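Local coordinates for protein bacteriocin (Pseudomonas syringae pv. tomato, PDB 4FZL) that acts as a colicin M-like antibacterial toxin that degrades the cell-wall precursor lipid II and binds calcium, at residues M2-A7 against I70-I76; Y17-L23 against L94-F98; A30-F35 against N211-L216; T45-A49 against A62-I66; P97-L101 against G206-E210. One frame throughout, in Å; residues are numbered along the deposited sequence.

Interaction 1. Residues M2-A7 against I70-I76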
# COMPACT_ATOMS: atom_id res chain seq x y z
N MET A 2 29.88 9.75 4.76
CA MET A 2 29.13 9.15 5.90
C MET A 2 30.06 8.51 6.96
O MET A 2 31.28 8.25 6.64
CB MET A 2 28.17 8.08 5.42
CG MET A 2 27.18 8.54 4.38
SD MET A 2 25.98 9.67 5.09
CE MET A 2 26.49 11.22 4.43
N GLN A 3 29.53 8.32 8.18
CA GLN A 3 30.32 7.80 9.30
C GLN A 3 30.35 6.30 9.28
O GLN A 3 31.05 5.68 10.12
CB GLN A 3 29.85 8.40 10.66
CG GLN A 3 30.12 9.92 10.71
CD GLN A 3 31.58 10.25 10.93
OE1 GLN A 3 32.23 10.86 10.08
NE2 GLN A 3 32.12 9.80 12.08
N ASN A 4 29.62 5.74 8.29
CA ASN A 4 29.65 4.33 8.10
C ASN A 4 29.30 3.90 6.65
O ASN A 4 28.70 4.66 5.85
CB ASN A 4 28.76 3.64 9.16
CG ASN A 4 27.34 3.74 8.84
OD1 ASN A 4 26.92 3.12 7.89
ND2 ASN A 4 26.58 4.40 9.67
N PRO A 5 29.68 2.66 6.33
CA PRO A 5 29.60 2.13 4.99
C PRO A 5 28.22 1.70 4.62
O PRO A 5 28.01 1.64 3.40
CB PRO A 5 30.57 0.93 5.01
CG PRO A 5 30.64 0.56 6.46
CD PRO A 5 30.59 1.88 7.16
N VAL A 6 27.34 1.40 5.58
CA VAL A 6 25.96 1.09 5.28
C VAL A 6 25.27 2.31 4.71
O VAL A 6 24.60 2.20 3.63
CB VAL A 6 25.18 0.52 6.49
CG1 VAL A 6 23.68 0.23 6.21
CG2 VAL A 6 25.88 -0.77 7.02
N ALA A 7 25.44 3.46 5.36
CA ALA A 7 24.84 4.69 4.84
C ALA A 7 25.42 5.04 3.44
O ALA A 7 24.71 5.56 2.54
CB ALA A 7 25.02 5.87 5.80
N ILE A 70 21.25 7.92 9.17
CA ILE A 70 21.89 6.63 9.53
C ILE A 70 23.43 6.84 9.52
O ILE A 70 24.16 6.31 10.35
CB ILE A 70 21.45 5.50 8.58
CG1 ILE A 70 19.95 5.13 8.80
CG2 ILE A 70 22.28 4.20 8.80
CD1 ILE A 70 19.37 4.22 7.72
N GLY A 71 23.88 7.59 8.52
CA GLY A 71 25.28 7.97 8.35
C GLY A 71 25.94 8.76 9.45
O GLY A 71 27.17 8.92 9.48
N ARG A 72 25.16 9.29 10.36
CA ARG A 72 25.75 10.00 11.52
C ARG A 72 26.31 9.04 12.60
O ARG A 72 27.03 9.45 13.51
CB ARG A 72 24.70 11.00 12.14
CG ARG A 72 24.33 12.13 11.13
CD ARG A 72 23.37 13.23 11.55
NE ARG A 72 23.34 14.29 10.49
CZ ARG A 72 22.33 14.51 9.62
NH1 ARG A 72 21.21 13.78 9.68
NH2 ARG A 72 22.42 15.45 8.67
N SER A 73 25.94 7.77 12.52
CA SER A 73 26.40 6.74 13.45
C SER A 73 27.66 6.10 12.91
O SER A 73 27.80 5.96 11.68
CB SER A 73 25.34 5.65 13.54
OG SER A 73 25.80 4.61 14.37
N GLN A 74 28.56 5.69 13.80
CA GLN A 74 29.69 4.87 13.36
C GLN A 74 29.36 3.38 13.37
O GLN A 74 30.19 2.58 12.85
CB GLN A 74 30.92 5.11 14.23
CG GLN A 74 31.55 6.47 13.98
CD GLN A 74 33.06 6.44 13.71
OE1 GLN A 74 33.77 7.35 14.13
NE2 GLN A 74 33.56 5.41 12.98
N GLN A 75 28.20 3.00 13.90
CA GLN A 75 27.85 1.60 13.92
C GLN A 75 27.31 1.12 12.54
O GLN A 75 26.92 1.95 11.70
CB GLN A 75 26.79 1.38 14.95
CG GLN A 75 27.29 1.47 16.48
CD GLN A 75 26.39 0.98 17.51
OE1 GLN A 75 25.23 1.18 17.39
NE2 GLN A 75 26.86 0.08 18.37
N ILE A 76 27.36 -0.20 12.34
CA ILE A 76 26.97 -0.83 11.10
C ILE A 76 25.99 -2.00 11.27
O ILE A 76 25.71 -2.70 10.35
CB ILE A 76 28.16 -1.27 10.23
CG1 ILE A 76 29.04 -2.29 11.01
CG2 ILE A 76 29.02 -0.06 9.74
CD1 ILE A 76 30.11 -2.99 10.15
O HOH W 1 31.79 3.22 10.54

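Interaction 2. Residues Y17-L23 against L94-F98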
# COMPACT_ATOMS: atom_id res chain seq x y z
N TYR A 17 17.00 2.64 -6.14
CA TYR A 17 15.89 2.26 -5.31
C TYR A 17 14.74 3.23 -5.46
O TYR A 17 13.62 2.84 -5.40
CB TYR A 17 16.34 2.24 -3.86
CG TYR A 17 17.19 1.10 -3.43
CD1 TYR A 17 16.95 -0.18 -3.92
CD2 TYR A 17 18.14 1.23 -2.44
CE1 TYR A 17 17.61 -1.29 -3.44
CE2 TYR A 17 18.80 0.10 -1.95
CZ TYR A 17 18.51 -1.15 -2.45
OH TYR A 17 19.16 -2.28 -1.96
N CYS A 18 15.00 4.51 -5.67
CA CYS A 18 13.93 5.51 -5.84
C CYS A 18 13.62 5.64 -7.35
O CYS A 18 13.76 6.71 -7.97
CB CYS A 18 14.31 6.88 -5.25
SG CYS A 18 14.44 6.74 -3.44
N SER A 19 13.33 4.52 -7.96
CA SER A 19 13.03 4.43 -9.36
C SER A 19 12.22 3.13 -9.60
O SER A 19 12.04 2.33 -8.70
CB SER A 19 14.31 4.42 -10.21
OG SER A 19 14.87 3.11 -10.23
N PRO A 20 11.79 2.90 -10.85
CA PRO A 20 11.17 1.60 -11.23
C PRO A 20 12.12 0.42 -11.09
O PRO A 20 11.67 -0.71 -11.14
CB PRO A 20 10.87 1.81 -12.70
CG PRO A 20 10.53 3.27 -12.75
CD PRO A 20 11.65 3.86 -11.95
N ASN A 21 13.41 0.68 -10.92
CA ASN A 21 14.41 -0.40 -10.71
C ASN A 21 14.51 -0.87 -9.28
O ASN A 21 15.37 -1.72 -8.98
CB ASN A 21 15.77 0.16 -11.15
CG ASN A 21 15.80 0.52 -12.63
OD1 ASN A 21 16.20 1.63 -13.02
ND2 ASN A 21 15.37 -0.43 -13.47
N CYS A 22 13.66 -0.35 -8.39
CA CYS A 22 13.74 -0.67 -6.94
C CYS A 22 13.73 -2.17 -6.68
O CYS A 22 14.65 -2.66 -6.04
CB CYS A 22 12.58 -0.02 -6.21
SG CYS A 22 12.81 -0.09 -4.41
N LEU A 23 12.73 -2.89 -7.20
CA LEU A 23 12.61 -4.28 -6.85
C LEU A 23 13.82 -5.06 -7.30
O LEU A 23 14.38 -5.86 -6.52
CB LEU A 23 11.34 -4.89 -7.40
CG LEU A 23 11.11 -6.40 -7.22
CD1 LEU A 23 11.00 -6.67 -5.73
CD2 LEU A 23 9.86 -6.90 -7.98
N LEU A 94 5.79 4.55 -4.53
CA LEU A 94 6.71 3.53 -5.04
C LEU A 94 7.05 2.47 -3.96
O LEU A 94 7.06 1.21 -4.22
CB LEU A 94 8.02 4.21 -5.40
CG LEU A 94 9.15 3.41 -5.99
CD1 LEU A 94 8.63 2.58 -7.17
CD2 LEU A 94 10.25 4.39 -6.38
N MET A 95 7.30 2.95 -2.73
CA MET A 95 7.81 2.08 -1.68
C MET A 95 6.74 1.50 -0.80
O MET A 95 7.04 0.79 0.20
CB MET A 95 8.92 2.75 -0.88
CG MET A 95 10.24 2.78 -1.72
SD MET A 95 11.49 3.76 -0.92
CE MET A 95 12.81 3.73 -2.11
N THR A 96 5.50 1.75 -1.10
CA THR A 96 4.39 1.25 -0.27
C THR A 96 4.40 -0.30 -0.11
O THR A 96 4.29 -0.80 1.02
CB THR A 96 3.05 1.79 -0.75
OG1 THR A 96 2.90 3.10 -0.25
CG2 THR A 96 1.85 0.92 -0.20
N PRO A 97 4.60 -1.06 -1.21
CA PRO A 97 4.56 -2.53 -0.95
C PRO A 97 5.75 -2.96 -0.06
O PRO A 97 5.67 -3.94 0.65
CB PRO A 97 4.66 -3.17 -2.34
CG PRO A 97 4.68 -2.05 -3.29
CD PRO A 97 4.51 -0.73 -2.63
N PHE A 98 6.88 -2.24 -0.16
CA PHE A 98 8.01 -2.55 0.71
C PHE A 98 7.72 -2.19 2.15
O PHE A 98 8.19 -2.82 3.11
CB PHE A 98 9.27 -1.83 0.25
CG PHE A 98 9.78 -2.34 -1.06
CD1 PHE A 98 10.54 -3.48 -1.14
CD2 PHE A 98 9.47 -1.68 -2.24
CE1 PHE A 98 11.02 -3.94 -2.39
CE2 PHE A 98 9.93 -2.13 -3.48
CZ PHE A 98 10.68 -3.29 -3.55

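Interaction 3. Residues A30-F35 against N211-L216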
# COMPACT_ATOMS: atom_id res chain seq x y z
N ALA A 30 19.59 -8.47 -1.72
CA ALA A 30 19.21 -9.54 -0.81
C ALA A 30 19.98 -10.82 -1.16
O ALA A 30 20.44 -11.52 -0.28
CB ALA A 30 17.69 -9.78 -0.79
N ARG A 31 20.13 -11.09 -2.44
CA ARG A 31 20.88 -12.25 -2.89
C ARG A 31 22.33 -12.15 -2.44
O ARG A 31 22.93 -13.13 -1.98
CB ARG A 31 20.81 -12.40 -4.41
CG ARG A 31 21.60 -13.60 -4.93
CD ARG A 31 21.58 -13.61 -6.45
NE ARG A 31 20.22 -13.84 -7.00
CZ ARG A 31 19.62 -15.02 -7.18
NH1 ARG A 31 20.20 -16.17 -6.84
NH2 ARG A 31 18.38 -15.05 -7.69
N ARG A 32 22.89 -10.95 -2.57
CA ARG A 32 24.32 -10.73 -2.27
C ARG A 32 24.69 -10.98 -0.79
O ARG A 32 25.72 -11.59 -0.48
CB ARG A 32 24.77 -9.34 -2.80
CG ARG A 32 26.12 -8.85 -2.36
CD ARG A 32 26.60 -7.79 -3.35
NE ARG A 32 25.63 -6.72 -3.45
CZ ARG A 32 24.80 -6.47 -4.47
NH1 ARG A 32 24.76 -7.20 -5.58
NH2 ARG A 32 23.97 -5.42 -4.34
N ASP A 33 23.82 -10.54 0.13
CA ASP A 33 24.13 -10.65 1.57
C ASP A 33 23.22 -11.59 2.29
O ASP A 33 23.20 -11.64 3.53
CB ASP A 33 24.19 -9.26 2.26
CG ASP A 33 22.83 -8.64 2.47
OD1 ASP A 33 21.81 -9.19 2.00
OD2 ASP A 33 22.78 -7.58 3.17
N SER A 34 22.47 -12.39 1.53
CA SER A 34 21.53 -13.37 2.17
C SER A 34 20.53 -12.74 3.16
O SER A 34 20.27 -13.28 4.26
CB SER A 34 22.22 -14.61 2.80
OG SER A 34 22.99 -15.20 1.84
N PHE A 35 19.87 -11.68 2.66
CA PHE A 35 18.95 -10.88 3.48
C PHE A 35 19.62 -10.54 4.79
O PHE A 35 19.13 -10.82 5.86
CB PHE A 35 17.58 -11.53 3.70
CG PHE A 35 16.56 -10.57 4.20
CD1 PHE A 35 16.20 -9.47 3.44
CD2 PHE A 35 16.00 -10.71 5.43
CE1 PHE A 35 15.29 -8.53 3.91
CE2 PHE A 35 15.11 -9.80 5.89
CZ PHE A 35 14.74 -8.70 5.13
N ASN A 211 14.30 -16.35 -5.10
CA ASN A 211 15.41 -16.24 -4.14
C ASN A 211 15.05 -15.48 -2.90
O ASN A 211 15.25 -15.94 -1.76
CB ASN A 211 16.61 -15.63 -4.82
CG ASN A 211 17.82 -15.51 -3.90
OD1 ASN A 211 18.46 -16.51 -3.58
ND2 ASN A 211 18.11 -14.28 -3.46
N LEU A 212 14.40 -14.34 -3.11
CA LEU A 212 14.01 -13.54 -1.97
C LEU A 212 12.96 -14.24 -1.13
O LEU A 212 13.03 -14.22 0.11
CB LEU A 212 13.67 -12.12 -2.44
CG LEU A 212 13.28 -11.09 -1.38
CD1 LEU A 212 14.37 -10.91 -0.29
CD2 LEU A 212 12.91 -9.78 -2.15
N THR A 213 12.02 -14.91 -1.80
CA THR A 213 10.98 -15.64 -1.03
C THR A 213 11.67 -16.70 -0.18
O THR A 213 11.38 -16.87 1.03
CB THR A 213 9.93 -16.26 -1.94
OG1 THR A 213 9.38 -15.23 -2.77
CG2 THR A 213 8.89 -17.12 -1.12
N SER A 214 12.64 -17.38 -0.77
CA SER A 214 13.37 -18.39 -0.03
C SER A 214 14.08 -17.81 1.25
O SER A 214 14.07 -18.37 2.34
CB SER A 214 14.40 -19.10 -0.93
OG SER A 214 15.16 -20.02 -0.16
N LEU A 215 14.73 -16.68 1.04
CA LEU A 215 15.49 -16.00 2.11
C LEU A 215 14.56 -15.53 3.24
O LEU A 215 14.85 -15.60 4.41
CB LEU A 215 16.25 -14.80 1.53
CG LEU A 215 17.49 -15.12 0.67
CD1 LEU A 215 18.01 -13.86 0.01
CD2 LEU A 215 18.54 -15.89 1.56
N LEU A 216 13.39 -15.08 2.86
CA LEU A 216 12.49 -14.53 3.85
C LEU A 216 11.66 -15.64 4.54
O LEU A 216 11.02 -15.45 5.57
CB LEU A 216 11.55 -13.56 3.17
CG LEU A 216 11.71 -12.11 3.44
CD1 LEU A 216 13.11 -11.67 3.71
CD2 LEU A 216 11.12 -11.53 2.19
O HOH W 2 18.15 -18.63 -6.31

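Interaction 4. Residues T45-A49 against A62-I66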
# COMPACT_ATOMS: atom_id res chain seq x y z
N THR A 45 14.65 1.47 5.69
CA THR A 45 14.74 2.80 5.13
C THR A 45 13.56 3.02 4.16
O THR A 45 12.99 4.12 4.13
CB THR A 45 16.10 3.05 4.45
OG1 THR A 45 17.12 2.85 5.43
CG2 THR A 45 16.21 4.46 3.72
N PHE A 46 13.27 1.99 3.31
CA PHE A 46 12.12 2.13 2.42
C PHE A 46 10.85 2.42 3.24
O PHE A 46 10.00 3.23 2.82
CB PHE A 46 11.87 0.89 1.56
CG PHE A 46 13.00 0.43 0.69
CD1 PHE A 46 14.03 1.27 0.26
CD2 PHE A 46 13.04 -0.88 0.30
CE1 PHE A 46 15.05 0.78 -0.48
CE2 PHE A 46 14.05 -1.37 -0.53
CZ PHE A 46 15.07 -0.51 -0.90
N ALA A 47 10.67 1.65 4.33
CA ALA A 47 9.47 1.89 5.08
C ALA A 47 9.42 3.28 5.70
O ALA A 47 8.37 3.91 5.75
CB ALA A 47 9.44 0.87 6.18
N ALA A 48 10.57 3.73 6.21
CA ALA A 48 10.64 5.08 6.75
C ALA A 48 10.37 6.17 5.68
O ALA A 48 9.74 7.22 5.98
CB ALA A 48 12.00 5.30 7.43
N ALA A 49 10.94 5.95 4.48
CA ALA A 49 10.80 6.93 3.44
C ALA A 49 9.32 6.98 2.99
O ALA A 49 8.75 8.03 2.73
CB ALA A 49 11.74 6.57 2.28
N ALA A 62 13.37 12.26 1.16
CA ALA A 62 13.08 11.52 2.46
C ALA A 62 14.13 10.37 2.57
O ALA A 62 14.85 10.23 3.58
CB ALA A 62 11.67 10.96 2.52
N TYR A 63 14.22 9.57 1.50
CA TYR A 63 15.17 8.48 1.44
C TYR A 63 16.60 8.96 1.74
O TYR A 63 17.31 8.39 2.60
CB TYR A 63 15.11 7.82 0.06
CG TYR A 63 16.17 6.73 -0.12
CD1 TYR A 63 15.86 5.43 0.19
CD2 TYR A 63 17.43 7.06 -0.58
CE1 TYR A 63 16.79 4.39 0.02
CE2 TYR A 63 18.36 6.08 -0.71
CZ TYR A 63 18.10 4.75 -0.41
OH TYR A 63 19.08 3.74 -0.58
N ASN A 64 16.99 10.01 0.99
CA ASN A 64 18.34 10.56 1.16
C ASN A 64 18.56 11.07 2.62
O ASN A 64 19.64 10.81 3.25
CB ASN A 64 18.64 11.70 0.20
CG ASN A 64 18.80 11.27 -1.25
OD1 ASN A 64 19.09 10.14 -1.56
ND2 ASN A 64 18.61 12.24 -2.16
N GLU A 65 17.55 11.77 3.17
CA GLU A 65 17.68 12.27 4.53
C GLU A 65 17.76 11.18 5.58
O GLU A 65 18.51 11.35 6.56
CB GLU A 65 16.58 13.26 4.87
CG GLU A 65 16.79 14.56 4.08
CD GLU A 65 18.11 15.31 4.50
OE1 GLU A 65 18.34 15.54 5.71
OE2 GLU A 65 18.92 15.67 3.64
N ILE A 66 16.99 10.10 5.42
CA ILE A 66 17.08 8.96 6.35
C ILE A 66 18.48 8.30 6.21
O ILE A 66 19.15 7.99 7.21
CB ILE A 66 16.00 7.97 5.96
CG1 ILE A 66 14.64 8.53 6.33
CG2 ILE A 66 16.18 6.70 6.75
CD1 ILE A 66 13.50 7.91 5.53

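Interaction 5. Residues P97-L101 against G206-E210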
# COMPACT_ATOMS: atom_id res chain seq x y z
N PRO A 97 4.60 -1.06 -1.21
CA PRO A 97 4.56 -2.53 -0.95
C PRO A 97 5.75 -2.96 -0.06
O PRO A 97 5.67 -3.94 0.65
CB PRO A 97 4.66 -3.17 -2.34
CG PRO A 97 4.68 -2.05 -3.29
CD PRO A 97 4.51 -0.73 -2.63
N PHE A 98 6.88 -2.24 -0.16
CA PHE A 98 8.01 -2.55 0.71
C PHE A 98 7.72 -2.19 2.15
O PHE A 98 8.19 -2.82 3.11
CB PHE A 98 9.27 -1.83 0.25
CG PHE A 98 9.78 -2.34 -1.06
CD1 PHE A 98 10.54 -3.48 -1.14
CD2 PHE A 98 9.47 -1.68 -2.24
CE1 PHE A 98 11.02 -3.94 -2.39
CE2 PHE A 98 9.93 -2.13 -3.48
CZ PHE A 98 10.68 -3.29 -3.55
N HIS A 99 7.00 -1.10 2.33
CA HIS A 99 6.60 -0.69 3.69
C HIS A 99 5.70 -1.77 4.30
O HIS A 99 5.89 -2.16 5.45
CB HIS A 99 5.90 0.73 3.60
CG HIS A 99 5.60 1.35 4.92
ND1 HIS A 99 5.13 2.61 5.03
CD2 HIS A 99 5.82 0.91 6.21
CE1 HIS A 99 5.00 2.96 6.32
NE2 HIS A 99 5.44 1.94 7.06
N ALA A 100 4.73 -2.27 3.54
CA ALA A 100 3.86 -3.34 4.01
C ALA A 100 4.68 -4.60 4.28
O ALA A 100 4.36 -5.39 5.24
CB ALA A 100 2.72 -3.58 3.02
N LEU A 101 5.64 -4.88 3.40
CA LEU A 101 6.49 -6.07 3.60
C LEU A 101 7.29 -5.96 4.95
O LEU A 101 7.35 -6.86 5.81
CB LEU A 101 7.48 -6.24 2.43
CG LEU A 101 8.53 -7.35 2.56
CD1 LEU A 101 7.75 -8.63 2.42
CD2 LEU A 101 9.47 -7.15 1.37
N GLY A 206 5.08 -14.31 -6.07
CA GLY A 206 5.15 -13.77 -7.41
C GLY A 206 5.91 -12.49 -7.55
O GLY A 206 6.61 -12.27 -8.55
N TRP A 207 5.70 -11.61 -6.59
CA TRP A 207 6.33 -10.32 -6.60
C TRP A 207 7.78 -10.45 -6.21
O TRP A 207 8.68 -9.90 -6.88
CB TRP A 207 5.54 -9.39 -5.66
CG TRP A 207 6.19 -8.14 -5.32
CD1 TRP A 207 6.73 -7.21 -6.20
CD2 TRP A 207 6.39 -7.57 -3.98
NE1 TRP A 207 7.24 -6.14 -5.51
CE2 TRP A 207 7.06 -6.29 -4.18
CE3 TRP A 207 6.07 -7.96 -2.70
CZ2 TRP A 207 7.44 -5.46 -3.11
CZ3 TRP A 207 6.39 -7.11 -1.64
CH2 TRP A 207 7.11 -5.90 -1.84
N LEU A 208 8.00 -11.13 -5.08
CA LEU A 208 9.37 -11.16 -4.51
C LEU A 208 10.38 -12.02 -5.30
O LEU A 208 11.60 -11.69 -5.38
CB LEU A 208 9.38 -11.63 -3.07
CG LEU A 208 8.59 -10.72 -2.15
CD1 LEU A 208 8.56 -11.32 -0.76
CD2 LEU A 208 9.24 -9.35 -2.18
N GLY A 209 9.89 -13.03 -5.98
CA GLY A 209 10.75 -13.89 -6.76
C GLY A 209 11.26 -15.06 -5.93
O GLY A 209 11.11 -15.12 -4.70
N GLU A 210 11.91 -16.02 -6.61
CA GLU A 210 12.29 -17.27 -5.96
C GLU A 210 13.29 -17.14 -4.83
O GLU A 210 13.09 -17.60 -3.71
CB GLU A 210 12.80 -18.29 -7.03
CG GLU A 210 13.38 -19.56 -6.47
CD GLU A 210 14.86 -19.43 -6.06
OE1 GLU A 210 15.65 -18.75 -6.79
OE2 GLU A 210 15.24 -20.04 -5.03

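Interaction 1. Residues M2-A7 against I70-I76
Asn-4 shows how one buried amide can serve two ends of a contact at once. Its ND2 donates to Ser-73 O at 2.8 Å and nearly in line (173°), and makes a second, weak hydrogen bond to Ile-70 O at 3.2 Å. The other end of the amide faces its own segment: OD1 accepts from Ala-7 N at 3.0 Å, which makes Asn-4 the N-cap of helix 5-12. Beside it the backbones join directly, Gln-3 N donating to Gly-71 O at 2.8 Å, and a water donates both to Gln-3 O (2.6 Å) and to Gln-74 O (2.9 Å). The carbonyls of Ile-70, Gly-71 and Ser-73 belong to a type I turn from Ile-70 to Ser-73, followed by an ST turn in which Ser-73 OG accepts from Gln-75 N at 2.9 Å.

Packing surrounds this polar centre. Gly-71 lies so close to Met-2 SD (3.7 Å from CA) and to Ala-7 CB (3.3 Å from CA) that a beta carbon would collide with the sulfur. Farther along, Ile-76 CG2 rests on Pro-5 CD at 3.6 Å, and its CB on Val-6 CG2 at 4.0 Å. Arg-72 points away, its charge paired with Asp-69. One amide thus caps helix 5-12 and ties its start to the turn that follows helix 59-70, consistent with the two being fixed relative to each other.

Interaction 2. Residues Y17-L23 against L94-F98
Two cysteines lie four residues apart here without forming a disulfide: Cys-18 SG and Cys-22 SG are 7.1 Å from each other, and each has an apolar partner across the contact. Cys-22 SG approaches the Phe-98 ring obliquely, 4.3 Å from its centroid and 3.6 Å from CE2, in a sulfur-aromatic contact. Cys-18 SG touches Met-95 CE at 3.7 Å. That methyl group, at the tip of a Met-95 side chain extended beyond CB (chi2 and chi3 both t), also meets Tyr-17 O at 3.5 Å and lies 4.5 Å from Cys-22 SG, so it sits against the bend, closer to Cys-18 SG than to Cys-22 SG.

The bend is built locally. Cys-18 is the centre of an inverse gamma turn, and a type I turn from Ser-19 to Cys-22 follows, with Ser-19 OG accepting from Asn-21 N at 2.9 Å as well as bonding Leu-16 O. Leu-94 CD2 packs against this backbone, 3.5 Å from Ser-19 N, while Leu-23 CA meets the edge of the Phe-98 ring, 3.9 Å from CZ. No hydrogen bond crosses the contact. The corner between helices 14-17 and 22-33 is seated on the residues leading into helix 96-106 and on its first turn, with Phe-46 of helix 37-54 stacking edge-to-face on both Tyr-17 and Phe-98.

Interaction 3. Residues A30-F35 against N211-L216
Phe-35 offers the face of its ring to Leu-216, whose CD1 stands 3.4 Å from the ring centroid and only 8° off the normal, a close CH-pi contact centred over the ring. The same phenylalanine meets Leu-215, with Phe-35 CB 4.1 Å from Leu-215 CB. It also comes within reach of Leu-212, Phe-35 CD1 lying 4.4 Å from Leu-212 CD1. Its position depends on how helix 22-33 finishes: Ser-34 and Phe-35 both have positive phi, and Phe-35 N folds back to bond Ala-30 O at 3.0 Å. The chain therefore turns sharply and delivers the ring to the neighbouring helix.

Against the outside of that turn Leu-215 CD1 lies 3.4 Å from Ala-30 O, and Leu-212 CD1 presses on Ala-30 CB at 3.5 Å. Toward solvent the chemistry changes. The Arg-31 guanidinium lays one face over Asn-211 CB, with NH2 at 3.4 Å, and a water accepts from Arg-31 NH1 at 3.2 Å and donates weakly to Asn-211 OD1 at 3.5 Å.

Met-105 of helix 96-106 touches both Phe-35 and Leu-216. Residues 211, 212, 215 and 216 recur at the spacing of one helical face, while Thr-213 and Ser-214 stay out of reach: the pattern of an amphipathic helix, here docked on the C-terminal end of another.

Interaction 4. Residues T45-A49 against A62-I66
Ile-66 is the principal bump of this contact, and the hollow that receives it is shaped by small residues. Its CD1 enters between Ala-48 and Ala-49, 3.6 Å from Ala-48 CB, 3.4 Å from Ala-49 N and 3.9 Å from Ala-49 CB, while its CG2 lies 3.8 Å from Thr-45 CG2. With nothing larger than a methyl on the two alanines, the isoleucine reaches the backbone of the other helix.

A turn away the roles reverse. Ala-49 CB is the projection, set 4.2 Å from Tyr-63 CB and 4.4 Å from Ala-62 CB, and Ala-49 CA comes to 5.0 Å from Tyr-63 CA. The backbones are wider apart at the other end, where Thr-45 CA is 6.7 Å from Ile-66 CA. Helices 37-54 and 59-70 follow each other through a short connection and form a splayed alpha-alpha hairpin; the axes of the two short segments pass 8.9 Å apart, their directions 127° from each other, so they cross obliquely, more than 50° from antiparallel.

Tyr-63 fills the flank of the groove. Its CD1 meets Thr-45 CG2 at 3.7 Å, and its CE1 lies at the edge of the Phe-46 ring, 4.0 Å from Phe-46 CE1. The polar tips are satisfied beyond the interface: Thr-45 OG1 bonds Val-41 O one turn back in its own helix, and Tyr-63 OH bonds Leu-10 O of helix 5-12.

Interaction 5. Residues P97-L101 against G206-E210
The two backbones stay well apart: Pro-97 CA is 9.8 Å from Trp-207 CA, and Leu-101 CA is 10.0 Å from Leu-208 CA, so large side chains must span the gap. Residues 97-101 are regular helix, Leu-101 N bonding Pro-97 O at 2.9 Å. Across from them helix 205-208 ends at Gly-209, whose phi of 90° and psi of 171° would jam a beta carbon against the preceding carbonyl oxygen. This glycine is also the N-cap of helix 210-216. The contact packs this helix pair, which follows sheet strand 184-197 in sequence, back onto helix 96-106 of the chain's helical part.

Trp-207 does most of the bridging. The edge of its six-membered ring addresses the face of Phe-98 in an edge-to-face (T-shaped) pair, centroids 5.3 Å apart and planes at 62°, with Trp-207 CZ2 3.9 Å from Phe-98 CZ. Trp-207 CZ2 also lies 3.7 Å from Pro-97 CB, and its CH2 3.5 Å from Pro-97 O. Phe-46 of helix 37-54 stacks edge-to-face on Phe-98. Leu-101 CD2 lies 4.2 Å from Trp-207 CH2 and 4.2 Å from Leu-208 CD2. Leu-163, touching both Pro-97 and Trp-207, belongs to helix 159-165, which ends at the calcium ligand Leu-165; the ion is about 13 Å from the Pro-97 side chain, so the contact lies near the metal site without being part of it.

Burial and chemistry change together across these five contacts. Interactions 4 and 5 are buried and joined by apolar and aromatic groups, with no hydrogen bond across either. Interaction 2, partly buried, links them: it shares Phe-98 with interaction 5, and its Met-95 and Tyr-17 pack on Phe-46 of interaction 4, making one continuous aromatic and sulfur-rich core. Interactions 1 and 3 lie farther from the centre and include exposed residues; interaction 1 relies on hydrogen bonds, direct and through a water, mainly between loop residues, whereas interaction 3 stays apolar except for its solvent-facing Arg-31 and Asn-211. Helix 22-33 serves interactions 2 and 3 at its opposite ends, and Ile-70 of interaction 1 touches Thr-45 of interaction 4.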